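PDB 4IO2: glutamate receptor 1 from Adineta vaga, which binds glutamate between the two lobes of its extracellular ligand-binding domain, the part described here, and probably works as a ligand-gated ion channel in the membrane. Local coordinates for residues Asp43-Leu48 with Phe54-Gln59; Thr68-Ala73 with Gly77-Ala82; Ser168-Ile173 with Asn190-Leu195. All coordinates share one frame; numbering follows the deposited sequence.

Contact 1: Asp43-Leu48 with Phe54-Gln59; sequences DLIEYL and FVADVQ
Ile45 meets the strand through both of its branches, so that one helix residue spans two strand positions. CG2, placed anti to the backbone N (the CG1 torsion is -72°), lies 4.1 Å from Ala56 CB. Further along the strand, Ile45 CD1 comes within 4.0 Å of Val58 CG2. Ala56 and Val58 are two residues apart and both point at the helix, whereas Asp57, between them, turns its carboxylate to the side-chain amide of Gln59 (NE2). The aromatic contact lies at the other end. The Phe54 ring approaches Leu48 with its CE2–CZ side, and CZ is 3.9 Å from Leu48 CB. The same part of the ring lies obliquely against helix backbone, with CE2 3.7 Å from Leu48 O. A serine in place of Phe54 would probably leave Leu48 and the adjoining carbonyls without their hydrophobic cover and open a gap between Leu48 and the start of the strand. No hydrogen bond crosses the contact; apolar side chains alone pack helix 40-52 on strand 55-60, at the edge of the three-stranded parallel sheet. The strand instead bonds to 9-14, whose Ile12 also touches Ile45, while helix 218-230 touches Leu44, Tyr47 and Leu48, and helix 233-242 packs on Asp43, Leu44 and Tyr47.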
# COMPACT_ATOMS: atom_id res chain seq x y z
N ASP A 43 -18.75 1.13 8.75
CA ASP A 43 -18.27 0.14 9.70
C ASP A 43 -16.84 0.48 10.17
O ASP A 43 -16.48 0.30 11.35
CB ASP A 43 -18.28 -1.29 9.12
CG ASP A 43 -19.64 -1.86 8.92
OD1 ASP A 43 -20.67 -1.26 9.32
OD2 ASP A 43 -19.68 -3.02 8.41
N LEU A 44 -16.00 0.93 9.25
CA LEU A 44 -14.64 1.33 9.59
C LEU A 44 -14.65 2.48 10.62
O LEU A 44 -13.88 2.46 11.59
CB LEU A 44 -13.86 1.72 8.32
CG LEU A 44 -12.46 2.26 8.56
CD1 LEU A 44 -11.57 1.27 9.33
CD2 LEU A 44 -11.84 2.67 7.26
N ILE A 45 -15.50 3.49 10.41
CA ILE A 45 -15.60 4.59 11.36
C ILE A 45 -15.95 4.05 12.76
O ILE A 45 -15.39 4.49 13.74
CB ILE A 45 -16.67 5.61 10.89
CG1 ILE A 45 -16.13 6.38 9.68
CG2 ILE A 45 -17.06 6.57 11.99
CD1 ILE A 45 -17.22 7.13 8.86
N GLU A 46 -16.88 3.12 12.84
CA GLU A 46 -17.23 2.53 14.13
C GLU A 46 -16.06 1.78 14.78
O GLU A 46 -15.85 1.89 15.99
CB GLU A 46 -18.45 1.63 13.98
CG GLU A 46 -18.91 0.96 15.26
CD GLU A 46 -19.20 1.95 16.39
OE1 GLU A 46 -19.47 3.14 16.11
OE2 GLU A 46 -19.15 1.52 17.56
N TYR A 47 -15.29 1.01 14.01
CA TYR A 47 -14.15 0.30 14.59
C TYR A 47 -13.12 1.31 15.09
O TYR A 47 -12.57 1.17 16.18
CB TYR A 47 -13.47 -0.57 13.53
CG TYR A 47 -14.07 -1.94 13.32
CD1 TYR A 47 -13.94 -2.92 14.28
CD2 TYR A 47 -14.73 -2.26 12.13
CE1 TYR A 47 -14.47 -4.18 14.07
CE2 TYR A 47 -15.26 -3.53 11.93
CZ TYR A 47 -15.13 -4.48 12.90
OH TYR A 47 -15.65 -5.76 12.76
N LEU A 48 -12.88 2.37 14.33
CA LEU A 48 -11.92 3.38 14.77
C LEU A 48 -12.44 4.17 16.01
O LEU A 48 -11.70 4.44 16.96
CB LEU A 48 -11.63 4.37 13.66
CG LEU A 48 -10.78 3.80 12.51
CD1 LEU A 48 -10.80 4.76 11.36
CD2 LEU A 48 -9.36 3.55 13.00
N PHE A 54 -13.01 9.01 19.82
CA PHE A 54 -13.48 10.29 19.28
C PHE A 54 -15.01 10.27 19.16
O PHE A 54 -15.64 9.22 19.25
CB PHE A 54 -12.82 10.65 17.92
CG PHE A 54 -13.01 9.63 16.83
CD1 PHE A 54 -14.18 9.55 16.09
CD2 PHE A 54 -11.96 8.81 16.49
CE1 PHE A 54 -14.31 8.62 15.07
CE2 PHE A 54 -12.09 7.86 15.49
CZ PHE A 54 -13.27 7.77 14.78
N VAL A 55 -15.58 11.44 18.94
CA VAL A 55 -17.00 11.56 18.65
C VAL A 55 -17.12 11.77 17.13
O VAL A 55 -16.52 12.70 16.58
CB VAL A 55 -17.64 12.70 19.44
CG1 VAL A 55 -19.10 12.87 19.08
CG2 VAL A 55 -17.52 12.41 20.95
N ALA A 56 -17.89 10.91 16.47
CA ALA A 56 -18.03 10.95 15.02
C ALA A 56 -19.19 11.81 14.59
O ALA A 56 -20.34 11.58 14.95
CB ALA A 56 -18.20 9.56 14.48
N ASP A 57 -18.88 12.83 13.81
CA ASP A 57 -19.88 13.64 13.13
C ASP A 57 -19.77 13.40 11.62
O ASP A 57 -18.99 14.05 10.92
CB ASP A 57 -19.68 15.12 13.50
CG ASP A 57 -20.60 16.06 12.73
OD1 ASP A 57 -21.60 15.59 12.17
OD2 ASP A 57 -20.33 17.29 12.73
N VAL A 58 -20.51 12.41 11.14
CA VAL A 58 -20.36 11.90 9.78
C VAL A 58 -21.21 12.77 8.84
O VAL A 58 -22.39 12.96 9.07
CB VAL A 58 -20.78 10.45 9.69
CG1 VAL A 58 -20.73 9.97 8.24
CG2 VAL A 58 -19.93 9.58 10.58
N GLN A 59 -20.57 13.32 7.82
CA GLN A 59 -21.20 14.25 6.89
C GLN A 59 -21.03 13.75 5.46
O GLN A 59 -19.92 13.67 4.95
CB GLN A 59 -20.58 15.63 7.05
CG GLN A 59 -20.81 16.27 8.41
CD GLN A 59 -22.23 16.78 8.57
OE1 GLN A 59 -22.87 17.18 7.61
NE2 GLN A 59 -22.73 16.76 9.80

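Contact 2: Thr68-Ala73 with Gly77-Ala82; sequences TGLVLA and GDYDIA
Tyr79 lays its ring obliquely against two side chains of the helix, Leu70 and Ala73, and CE2 is the ring atom that reaches both. Leu70 CD1 stands 3.7 Å from Tyr79 CE2, and the two side chains cross at about a right angle. Ala73 CB is 3.9 Å from the same CE2. One face of the ring has the CB of the preceding residue, Asp78, above it and offset toward the rim. The carboxylate of Asp78 reaches back over the helix end, where OD2 lies 3.5 Å from Ala73 CB; its OD1 takes a hydrogen bond from Asn76 ND2. The chain can double back in this way because helix 67-75 ends in a Schellman motif. Gly77 has the positive phi of that turn, at which a CB would be jammed against the preceding carbonyl oxygen. The 6→1 bond of the motif runs from Asp78 N to Ala73 O at 3.0 Å, nearly straight at 161°, with the donor tilted 30° from the carbonyl plane. Deeper in the lobe, Leu70 has CG anti to its own nitrogen, chi1 178°, which swings the branched end off the helix toward the returning chain. There CD2 rests 4.1 Å from Ala82 CB, on the short strand 81-82. Leu70 also touches Ile86 of the glutamate pocket, and its side chain is about 8 Å from the bound ligand. Arg11 grips the turn from strand 9-14, bonding to Gly77 O and forming a salt bridge with Asp80.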
# COMPACT_ATOMS: atom_id res chain seq x y z
N THR A 68 -11.68 14.86 -6.24
CA THR A 68 -10.77 15.95 -5.98
C THR A 68 -11.49 17.11 -5.28
O THR A 68 -10.89 17.77 -4.42
CB THR A 68 -9.97 16.35 -7.23
OG1 THR A 68 -9.10 15.26 -7.55
CG2 THR A 68 -9.09 17.58 -6.93
N GLY A 69 -12.79 17.29 -5.56
CA GLY A 69 -13.60 18.28 -4.84
C GLY A 69 -13.70 18.03 -3.33
O GLY A 69 -13.63 18.96 -2.51
N LEU A 70 -13.84 16.76 -2.95
CA LEU A 70 -13.87 16.38 -1.54
C LEU A 70 -12.53 16.72 -0.87
O LEU A 70 -12.51 17.27 0.26
CB LEU A 70 -14.17 14.87 -1.41
CG LEU A 70 -14.19 14.33 0.02
CD1 LEU A 70 -15.26 14.96 0.85
CD2 LEU A 70 -14.35 12.84 -0.06
N VAL A 71 -11.42 16.41 -1.54
CA VAL A 71 -10.10 16.72 -1.00
C VAL A 71 -9.96 18.24 -0.80
O VAL A 71 -9.49 18.70 0.25
CB VAL A 71 -9.02 16.16 -1.94
CG1 VAL A 71 -7.65 16.65 -1.58
CG2 VAL A 71 -9.08 14.63 -1.91
N LEU A 72 -10.35 19.02 -1.81
CA LEU A 72 -10.28 20.47 -1.71
C LEU A 72 -11.16 21.02 -0.59
O LEU A 72 -10.78 21.97 0.10
CB LEU A 72 -10.69 21.10 -3.06
CG LEU A 72 -9.63 20.96 -4.14
CD1 LEU A 72 -10.25 21.17 -5.52
CD2 LEU A 72 -8.51 21.93 -3.91
N ALA A 73 -12.33 20.44 -0.41
CA ALA A 73 -13.24 20.86 0.67
C ALA A 73 -12.59 20.61 2.02
O ALA A 73 -12.64 21.48 2.91
CB ALA A 73 -14.56 20.13 0.55
N GLY A 77 -11.19 23.39 5.10
CA GLY A 77 -11.65 23.34 6.48
C GLY A 77 -13.06 22.83 6.66
O GLY A 77 -13.57 22.90 7.78
N ASP A 78 -13.67 22.26 5.60
CA ASP A 78 -15.07 21.83 5.66
C ASP A 78 -15.28 20.55 6.46
O ASP A 78 -16.37 20.29 6.94
CB ASP A 78 -15.64 21.62 4.26
CG ASP A 78 -15.66 22.89 3.39
OD1 ASP A 78 -15.15 23.96 3.80
OD2 ASP A 78 -16.19 22.76 2.27
N TYR A 79 -14.19 19.80 6.59
CA TYR A 79 -14.18 18.53 7.33
C TYR A 79 -12.86 18.47 8.09
O TYR A 79 -11.90 19.17 7.74
CB TYR A 79 -14.26 17.32 6.37
CG TYR A 79 -15.40 17.37 5.37
CD1 TYR A 79 -16.72 17.16 5.77
CD2 TYR A 79 -15.17 17.67 4.05
CE1 TYR A 79 -17.77 17.21 4.86
CE2 TYR A 79 -16.22 17.72 3.12
CZ TYR A 79 -17.51 17.51 3.53
OH TYR A 79 -18.51 17.56 2.58
N ASP A 80 -12.80 17.61 9.09
CA ASP A 80 -11.54 17.29 9.78
C ASP A 80 -10.78 16.15 9.12
O ASP A 80 -9.57 16.24 8.99
CB ASP A 80 -11.79 16.99 11.26
CG ASP A 80 -12.42 18.17 11.96
OD1 ASP A 80 -11.89 19.31 11.82
OD2 ASP A 80 -13.46 17.99 12.61
N ILE A 81 -11.49 15.10 8.77
CA ILE A 81 -10.91 14.02 7.97
C ILE A 81 -11.94 13.64 6.90
O ILE A 81 -13.11 13.99 7.01
CB ILE A 81 -10.50 12.77 8.79
CG1 ILE A 81 -11.71 12.13 9.47
CG2 ILE A 81 -9.43 13.16 9.80
CD1 ILE A 81 -11.39 10.79 10.20
N ALA A 82 -11.50 12.91 5.89
CA ALA A 82 -12.42 12.32 4.90
C ALA A 82 -12.02 10.86 4.66
O ALA A 82 -10.86 10.52 4.49
CB ALA A 82 -12.43 13.11 3.58

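Contact 3: Ser168-Ile173 with Asn190-Leu195; sequences SLLAGI and NIYCNL
Leu170 divides its two methyls between two partners on the facing loop, Tyr192 and Leu195. CD1 comes obliquely to one side of the tyrosine ring, 4.0 Å from Tyr192 CD1 and nearly equidistant from CE1. Leu170 CD2 meets Leu195 methyl to methyl, 3.7 Å from its CD2, with the side chains crossing at about a right angle. That same CD2 of Leu195 lies 4.1 Å from Leu169 CB, so a single methyl sits against two successive helix residues. Leu170 holds CG anti to its carbonyl carbon, chi1 -69°, and this brings its end nearer to the loop than the start of the side chain suggests. A type I turn sets the two loop partners side by side: the bond from Leu195 N to Tyr192 O, 3.2 Å long, closes it, and both residues point at the helix. Beyond Leu170 the helix stops in a Schellman motif at Gly172, where Ile173 N reaches back 2.9 Å to Ser168 O. Tyr192 is further fixed by its hydroxyl, which bonds to Gln163, and by its ring meeting that of Tyr166, both on helix 162-170. The loop also carries Cys193, disulfide-linked to Cys247 near the C-terminus. The contact thus ties the end of helix 162-170 to the link between helix 181-190 and strand 195-198, which pairs antiparallel with strand 103-112.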
# COMPACT_ATOMS: atom_id res chain seq x y z
N SER A 168 -23.60 6.01 -20.37
CA SER A 168 -22.95 6.32 -21.64
C SER A 168 -22.40 5.06 -22.31
O SER A 168 -22.40 4.95 -23.52
CB SER A 168 -21.84 7.34 -21.42
OG SER A 168 -22.38 8.56 -20.97
N LEU A 169 -21.89 4.13 -21.51
CA LEU A 169 -21.50 2.84 -22.04
C LEU A 169 -22.72 2.11 -22.58
O LEU A 169 -22.70 1.64 -23.71
CB LEU A 169 -20.85 2.02 -20.93
CG LEU A 169 -19.39 2.40 -20.68
CD1 LEU A 169 -18.95 1.77 -19.36
CD2 LEU A 169 -18.50 1.98 -21.84
N LEU A 170 -23.78 2.03 -21.80
CA LEU A 170 -24.93 1.24 -22.24
C LEU A 170 -25.60 1.87 -23.45
O LEU A 170 -26.27 1.16 -24.21
CB LEU A 170 -25.92 1.09 -21.10
CG LEU A 170 -25.43 0.21 -19.96
CD1 LEU A 170 -26.40 0.32 -18.82
CD2 LEU A 170 -25.27 -1.26 -20.36
N ALA A 171 -25.42 3.16 -23.69
CA ALA A 171 -26.06 3.85 -24.80
C ALA A 171 -25.18 3.93 -26.03
O ALA A 171 -25.62 4.42 -27.07
CB ALA A 171 -26.50 5.25 -24.39
N GLY A 172 -23.97 3.39 -25.94
CA GLY A 172 -23.04 3.35 -27.05
C GLY A 172 -22.37 4.67 -27.37
O GLY A 172 -21.80 4.86 -28.46
N ILE A 173 -22.33 5.59 -26.39
CA ILE A 173 -21.71 6.89 -26.60
C ILE A 173 -20.20 6.79 -26.38
O ILE A 173 -19.42 7.49 -27.02
CB ILE A 173 -22.27 7.91 -25.61
CG1 ILE A 173 -23.75 8.14 -25.88
CG2 ILE A 173 -21.53 9.24 -25.73
CD1 ILE A 173 -24.47 8.86 -24.76
N ASN A 190 -22.77 -7.35 -9.49
CA ASN A 190 -24.01 -7.28 -8.72
C ASN A 190 -25.10 -6.37 -9.24
O ASN A 190 -26.24 -6.54 -8.86
CB ASN A 190 -23.67 -6.81 -7.30
CG ASN A 190 -22.90 -7.84 -6.53
OD1 ASN A 190 -23.48 -8.82 -6.05
ND2 ASN A 190 -21.58 -7.65 -6.42
N ILE A 191 -24.76 -5.39 -10.08
CA ILE A 191 -25.74 -4.37 -10.47
C ILE A 191 -25.88 -4.25 -11.97
O ILE A 191 -27.00 -4.29 -12.46
CB ILE A 191 -25.43 -3.00 -9.84
CG1 ILE A 191 -25.48 -3.16 -8.31
CG2 ILE A 191 -26.41 -1.93 -10.35
CD1 ILE A 191 -24.84 -2.05 -7.62
N TYR A 192 -24.76 -4.10 -12.66
CA TYR A 192 -24.73 -3.98 -14.12
C TYR A 192 -24.13 -5.22 -14.75
O TYR A 192 -22.95 -5.25 -15.10
CB TYR A 192 -23.95 -2.74 -14.55
CG TYR A 192 -24.69 -1.47 -14.24
CD1 TYR A 192 -25.62 -0.97 -15.10
CD2 TYR A 192 -24.44 -0.78 -13.07
CE1 TYR A 192 -26.29 0.19 -14.80
CE2 TYR A 192 -25.10 0.38 -12.78
CZ TYR A 192 -26.04 0.84 -13.63
OH TYR A 192 -26.71 1.99 -13.34
N CYS A 193 -24.99 -6.24 -14.91
CA CYS A 193 -24.55 -7.55 -15.32
C CYS A 193 -24.10 -7.58 -16.79
O CYS A 193 -23.44 -8.53 -17.20
CB CYS A 193 -25.68 -8.56 -15.06
SG CYS A 193 -26.22 -8.64 -13.31
N ASN A 194 -24.43 -6.54 -17.56
CA ASN A 194 -24.03 -6.47 -18.97
C ASN A 194 -22.85 -5.53 -19.24
O ASN A 194 -22.52 -5.20 -20.39
CB ASN A 194 -25.23 -6.06 -19.84
CG ASN A 194 -26.38 -7.04 -19.76
OD1 ASN A 194 -26.18 -8.27 -19.72
ND2 ASN A 194 -27.60 -6.51 -19.77
N LEU A 195 -22.23 -5.08 -18.17
CA LEU A 195 -20.95 -4.38 -18.26
C LEU A 195 -19.90 -5.35 -17.74
O LEU A 195 -20.23 -6.26 -17.00
CB LEU A 195 -20.95 -3.09 -17.39
CG LEU A 195 -21.92 -2.01 -17.85
CD1 LEU A 195 -21.81 -0.76 -17.00
CD2 LEU A 195 -21.74 -1.61 -19.31

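How the contacts relate
The three contacts follow one another along the chain, each closing before the next begins. Contacts 1 and 2 are neighbours, with centres about 16 Å apart: both reach the parallel sheet of strands 55-60, 9-14 and 81-82, and they touch where Gln59 CB lies 3.9 Å from Tyr79 CE1. Contact 3 lies on the opposite side of the chain's centre, its centre about 34 Å from that of contact 1 and about 31 Å from that of contact 2, reaching the antiparallel sheet through Leu195 at the start of strand 195-198. This fits the two-lobed clamshell of glutamate receptor ligand-binding domains: contacts 1 and 2 probably belong to one lobe and contact 3 to the other, so none appears to bridge the glutamate-binding cleft.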